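Local atomic coordinates of peroxisomal membrane protein LPX1 (Saccharomyces cerevisiae, PDB entry 2Y6U), a protein that hydrolyses acyl esters, acting as an acyl esterase, triacylglycerol lipase and phospholipase A in peroxisomes. Residues L138-G143 and H339-F344; L152-D155 and L161-L164. All coordinates share one frame; numbering follows the deposited sequence. Where two conformers were deposited one is given.

Contact 1 (L138-G143 and H339-F344); sequences LNVVIG and HHIHEF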
loop_
_atom_site.group_PDB
_atom_site.type_symbol
_atom_site.label_atom_id
_atom_site.label_comp_id
_atom_site.label_asym_id
_atom_site.label_seq_id
_atom_site.Cartn_x
_atom_site.Cartn_y
_atom_site.Cartn_z
ATOM N N LEU A 138 10.722 6.393 -16.599
ATOM C CA LEU A 138 10.238 7.447 -15.744
ATOM C C LEU A 138 8.713 7.428 -15.834
ATOM O O LEU A 138 8.162 7.353 -16.894
ATOM C CB LEU A 138 10.737 8.813 -16.190
ATOM C CG LEU A 138 12.258 9.076 -15.952
ATOM C CD1 LEU A 138 12.751 10.417 -16.583
ATOM C CD2 LEU A 138 12.699 9.018 -14.396
ATOM N N ASN A 139 8.092 7.456 -14.665
ATOM C CA ASN A 139 6.684 7.272 -14.602
ATOM C C ASN A 139 6.042 8.528 -14.103
ATOM O O ASN A 139 6.494 9.092 -13.086
ATOM C CB ASN A 139 6.413 6.164 -13.618
ATOM C CG ASN A 139 7.026 4.782 -14.032
ATOM O OD1 ASN A 139 7.055 4.427 -15.208
ATOM N ND2 ASN A 139 7.649 4.092 -13.045
ATOM N N VAL A 140 4.952 8.894 -14.730
ATOM C CA VAL A 140 4.266 10.153 -14.435
ATOM C C VAL A 140 2.797 9.851 -14.179
ATOM O O VAL A 140 2.219 9.045 -14.899
ATOM C CB VAL A 140 4.309 11.075 -15.639
ATOM C CG1 VAL A 140 3.537 12.477 -15.309
ATOM C CG2 VAL A 140 5.740 11.240 -16.167
ATOM N N VAL A 141 2.239 10.380 -13.094
ATOM C CA VAL A 141 0.794 10.217 -12.810
ATOM C C VAL A 141 0.156 11.561 -12.961
ATOM O O VAL A 141 0.709 12.539 -12.510
ATOM C CB VAL A 141 0.518 9.600 -11.413
ATOM C CG1 VAL A 141 1.154 10.439 -10.282
ATOM C CG2 VAL A 141 -1.041 9.333 -11.177
ATOM N N ILE A 142 -0.951 11.581 -13.678
ATOM C CA ILE A 142 -1.678 12.766 -13.985
ATOM C C ILE A 142 -3.117 12.532 -13.500
ATOM O O ILE A 142 -3.807 11.576 -13.904
ATOM C CB ILE A 142 -1.686 13.137 -15.491
ATOM C CG1 ILE A 142 -0.276 13.142 -16.097
ATOM C CG2 ILE A 142 -2.521 14.472 -15.710
ATOM C CD1 ILE A 142 0.162 11.801 -16.703
ATOM N N GLY A 143 -3.614 13.378 -12.598
ATOM C CA GLY A 143 -4.929 13.141 -12.052
ATOM C C GLY A 143 -5.739 14.407 -12.011
ATOM O O GLY A 143 -5.207 15.476 -11.665
ATOM N N HIS A 339 5.177 20.404 -21.449
ATOM C CA HIS A 339 6.236 21.250 -20.986
ATOM C C HIS A 339 6.895 20.632 -19.768
ATOM O O HIS A 339 8.140 20.471 -19.688
ATOM C CB HIS A 339 5.672 22.674 -20.630
ATOM C CG HIS A 339 6.659 23.519 -19.899
ATOM N ND1 HIS A 339 7.732 24.098 -20.537
ATOM C CD2 HIS A 339 6.769 23.856 -18.582
ATOM C CE1 HIS A 339 8.438 24.795 -19.660
ATOM N NE2 HIS A 339 7.896 24.636 -18.465
ATOM N N HIS A 340 6.076 20.259 -18.795
ATOM C CA HIS A 340 6.646 19.790 -17.539
ATOM C C HIS A 340 7.310 18.457 -17.671
ATOM O O HIS A 340 8.341 18.204 -17.058
ATOM C CB HIS A 340 5.641 19.802 -16.401
ATOM C CG HIS A 340 5.265 21.165 -15.975
ATOM N ND1 HIS A 340 6.171 22.055 -15.432
ATOM C CD2 HIS A 340 4.102 21.834 -16.126
ATOM C CE1 HIS A 340 5.553 23.214 -15.232
ATOM N NE2 HIS A 340 4.286 23.091 -15.613
ATOM N N ILE A 341 6.763 17.582 -18.468
ATOM C CA ILE A 341 7.437 16.284 -18.672
ATOM C C ILE A 341 8.761 16.455 -19.373
ATOM O O ILE A 341 9.807 15.848 -19.022
ATOM C CB ILE A 341 6.512 15.340 -19.532
ATOM C CG1 ILE A 341 5.272 14.892 -18.677
ATOM C CG2 ILE A 341 7.292 14.134 -20.042
ATOM C CD1 ILE A 341 4.269 14.012 -19.538
ATOM N N HIS A 342 8.766 17.308 -20.410
ATOM C CA HIS A 342 10.023 17.573 -21.101
ATOM C C HIS A 342 11.091 18.141 -20.166
ATOM O O HIS A 342 12.224 17.649 -20.139
ATOM C CB HIS A 342 9.786 18.585 -22.253
ATOM C CG HIS A 342 11.014 18.934 -23.019
ATOM N ND1 HIS A 342 11.549 18.100 -23.975
ATOM C CD2 HIS A 342 11.796 20.040 -23.000
ATOM C CE1 HIS A 342 12.611 18.685 -24.520
ATOM N NE2 HIS A 342 12.791 19.855 -23.940
ATOM N N GLU A 343 10.751 19.156 -19.384
ATOM C CA GLU A 343 11.763 19.753 -18.511
ATOM C C GLU A 343 12.231 18.698 -17.474
ATOM O O GLU A 343 13.385 18.621 -17.132
ATOM C CB GLU A 343 11.188 20.974 -17.773
ATOM C CG GLU A 343 10.888 22.185 -18.657
ATOM C CD GLU A 343 12.124 22.781 -19.376
ATOM O OE1 GLU A 343 13.249 22.800 -18.816
ATOM O OE2 GLU A 343 11.967 23.244 -20.512
ATOM N N PHE A 344 11.291 17.914 -16.968
ATOM C CA PHE A 344 11.634 16.924 -15.925
ATOM C C PHE A 344 12.641 15.894 -16.441
ATOM O O PHE A 344 13.701 15.662 -15.810
ATOM C CB PHE A 344 10.340 16.271 -15.365
ATOM C CG PHE A 344 10.598 15.252 -14.293
ATOM C CD1 PHE A 344 10.755 15.641 -12.991
ATOM C CD2 PHE A 344 10.791 13.907 -14.603
ATOM C CE1 PHE A 344 11.137 14.755 -11.983
ATOM C CE2 PHE A 344 11.124 12.967 -13.572
ATOM C CZ PHE A 344 11.349 13.415 -12.274
#
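Two apolar pairs, Leu-138 with Phe-344 and Val-140 with Ile-341, join a strand of the central sheet to a helix lying over it, the layered packing of the alpha/beta hydrolase fold. The terminal methyl CD1 of Leu-138 comes to 4.3 Å from CE2 of Phe-344, approaching the ring obliquely. Phe-344 extends its ring toward the strand because CG is anti to the backbone N (chi1 -180°). Two residues along the strand, the CG2 branch of Val-140 lies 4.5 Å from CG1 of Ile-341, so here it is the middle of the isoleucine chain that meets the strand. Both approaches are loose van der Waals contacts. The register follows from the two backbones: residues 138 and 140 come on the same side of an extended strand, while 341 and 344 are nearly one helical turn apart. The nearest CA atoms across the contact, those of Val-140 and Ile-341, are 8.1 Å apart.

Asn-139 turns away from the helix, and its side chain is held by Asn-54 and by the backbone O of Leu-161. Further along, the strand reaches Gly-143, the first glycine of a GxSxG sequence consistent with the nucleophile elbow of this family. Around the pair of segments, Leu-53 of strand 51-58 also packs on Ile-341, and Leu-164 and Ile-166 of strand 164-168 touch Val-140. The helix has further polar ties: His-340 NE2 bonds to OD2 of Asp-316, and His-342 ND1 to the hydroxyl of Tyr-84. Within helix 330-347 the amide N of Phe-344 bonds to O of His-340 at 3.0 Å, and CG of Glu-343 sits 3.6 Å above the plane of the His-339 ring, displaced toward its rim.

Contact 2 (L152-D155 and L161-L164); sequences LACD and LFHL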
loop_
_atom_site.group_PDB
_atom_site.type_symbol
_atom_site.label_atom_id
_atom_site.label_comp_id
_atom_site.label_asym_id
_atom_site.label_seq_id
_atom_site.Cartn_x
_atom_site.Cartn_y
_atom_site.Cartn_z
ATOM N N LEU A 152 -1.588 11.773 -5.342
ATOM C CA LEU A 152 -0.907 11.982 -4.069
ATOM C C LEU A 152 -0.907 10.751 -3.156
ATOM O O LEU A 152 0.135 10.344 -2.633
ATOM C CB LEU A 152 -1.532 13.181 -3.321
ATOM C CG LEU A 152 -1.328 14.541 -3.919
ATOM C CD1 LEU A 152 -2.323 15.618 -3.322
ATOM C CD2 LEU A 152 0.171 14.972 -3.716
ATOM N N ALA A 153 -2.071 10.102 -3.043
ATOM C CA ALA A 153 -2.173 8.934 -2.198
ATOM C C ALA A 153 -1.351 7.768 -2.718
ATOM O O ALA A 153 -0.776 7.039 -1.929
ATOM C CB ALA A 153 -3.665 8.504 -1.997
ATOM N N CYS A 154 -1.270 7.640 -4.044
ATOM C CA CYS A 154 -0.368 6.659 -4.634
ATOM C C CYS A 154 1.034 6.828 -4.156
ATOM O O CYS A 154 1.683 5.836 -3.760
ATOM C CB CYS A 154 -0.337 6.753 -6.174
ATOM S SG CYS A 154 -1.866 5.992 -6.916
ATOM N N ASP A 155 1.526 8.028 -4.177
ATOM C CA ASP A 155 2.926 8.253 -3.735
ATOM C C ASP A 155 3.095 7.986 -2.270
ATOM O O ASP A 155 4.133 7.410 -1.840
ATOM C CB ASP A 155 3.406 9.647 -4.101
ATOM C CG ASP A 155 4.931 9.804 -3.902
ATOM O OD1 ASP A 155 5.644 9.203 -4.745
ATOM O OD2 ASP A 155 5.361 10.381 -2.866
ATOM N N LEU A 161 7.306 4.566 -7.134
ATOM C CA LEU A 161 6.751 4.336 -8.438
ATOM C C LEU A 161 6.760 5.613 -9.302
ATOM O O LEU A 161 7.291 5.542 -10.385
ATOM C CB LEU A 161 5.349 3.791 -8.390
ATOM C CG LEU A 161 4.586 3.382 -9.704
ATOM C CD1 LEU A 161 5.323 2.274 -10.370
ATOM C CD2 LEU A 161 3.074 3.057 -9.331
ATOM N N PHE A 162 6.055 6.656 -8.928
ATOM C CA PHE A 162 5.940 7.823 -9.806
ATOM C C PHE A 162 7.069 8.836 -9.531
ATOM O O PHE A 162 7.288 9.221 -8.395
ATOM C CB PHE A 162 4.524 8.437 -9.719
ATOM C CG PHE A 162 3.473 7.523 -10.179
ATOM C CD1 PHE A 162 3.348 7.173 -11.483
ATOM C CD2 PHE A 162 2.492 7.096 -9.298
ATOM C CE1 PHE A 162 2.371 6.265 -11.887
ATOM C CE2 PHE A 162 1.482 6.220 -9.722
ATOM C CZ PHE A 162 1.431 5.825 -11.003
ATOM N N HIS A 163 7.690 9.328 -10.568
ATOM C CA HIS A 163 8.738 10.302 -10.430
ATOM C C HIS A 163 8.204 11.740 -10.511
ATOM O O HIS A 163 8.886 12.642 -10.107
ATOM C CB HIS A 163 9.731 10.077 -11.571
ATOM C CG HIS A 163 10.323 8.710 -11.565
ATOM N ND1 HIS A 163 9.787 7.675 -12.312
ATOM C CD2 HIS A 163 11.346 8.170 -10.832
ATOM C CE1 HIS A 163 10.484 6.561 -12.068
ATOM N NE2 HIS A 163 11.427 6.829 -11.167
ATOM N N LEU A 164 7.086 11.920 -11.169
ATOM C CA LEU A 164 6.487 13.249 -11.431
ATOM C C LEU A 164 4.969 13.120 -11.249
ATOM O O LEU A 164 4.339 12.148 -11.766
ATOM C CB LEU A 164 6.818 13.664 -12.859
ATOM C CG LEU A 164 6.161 14.962 -13.336
ATOM C CD1 LEU A 164 6.740 16.156 -12.486
ATOM C CD2 LEU A 164 6.469 15.168 -14.832
HETATM O O HOH W 1 5.205 6.953 -6.386
#
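Carboxylate oxygen OD1 of Asp-155 is tied to the backbone of Phe-162 through a water and also forms a salt bridge with NZ of Lys-285. The water donates to OD1 over 2.8 Å and accepts from the amide N of Phe-162 over 2.7 Å, with an angle of about 126° at its oxygen. The same lysine NZ bonds to the carbonyl O of Phe-162, which lies 4.0 Å from Asp-155 OD1. Two oxygens that would otherwise face each other across the contact thus share one cation, whose charge probably helps to keep the buried carboxylate ionised. Asp-155 reaches this site because CG is anti to its own N (chi1 -169°), which carries the acid off the helix toward the returning chain.

Beside this polar bridge lies an apolar one. CB of Cys-154 meets the Phe-162 ring at its edge, near the ring plane, with CE2 4.0 Å away. This methylene is the nearest atom of the cysteine, and SG lies anti to the carbonyl carbon (chi1 -76°). One face of the same ring carries the CD2 methyl of Leu-161, 3.5 Å above the plane and offset toward the rim, so the phenyl group is packed by its chain neighbour as well as by the helix.

The two segments belong to the beta-alpha-beta crossover made by strand 137-144, helix 146-157 and strand 164-168. Phe-162 packs between Cys-154 of the helix and Asn-139 and Val-141 of strand 137-144, while Cys-154 and Leu-161 lean on Leu-122 of helix 114-125. Leu-161 also packs on Pro-18 of the second subunit, and Leu-164 then leads into its strand beside Val-140.

How the contacts relate
The centres of the two contacts lie 11 Å apart; strand 137-144 takes part in contact 1 and pairs with segment 161-164 of contact 2. Contact 1 sets helix 330-347 against the strand, whereas contact 2 secures helix 146-157 to the loop that returns to the parallel strand 164-168. In chain order, strand 137-144 comes first, contact 2 follows, and the helix of contact 1 closes the loop around it. They meet through the backbone: O of Asn-139 and N of His-163 are 2.8 Å apart, a probable hydrogen bond. Together they join one helix to the sheet and another to the loop entering it, around the strand that leads to the probable nucleophile elbow, within the alpha/beta hydrolase fold.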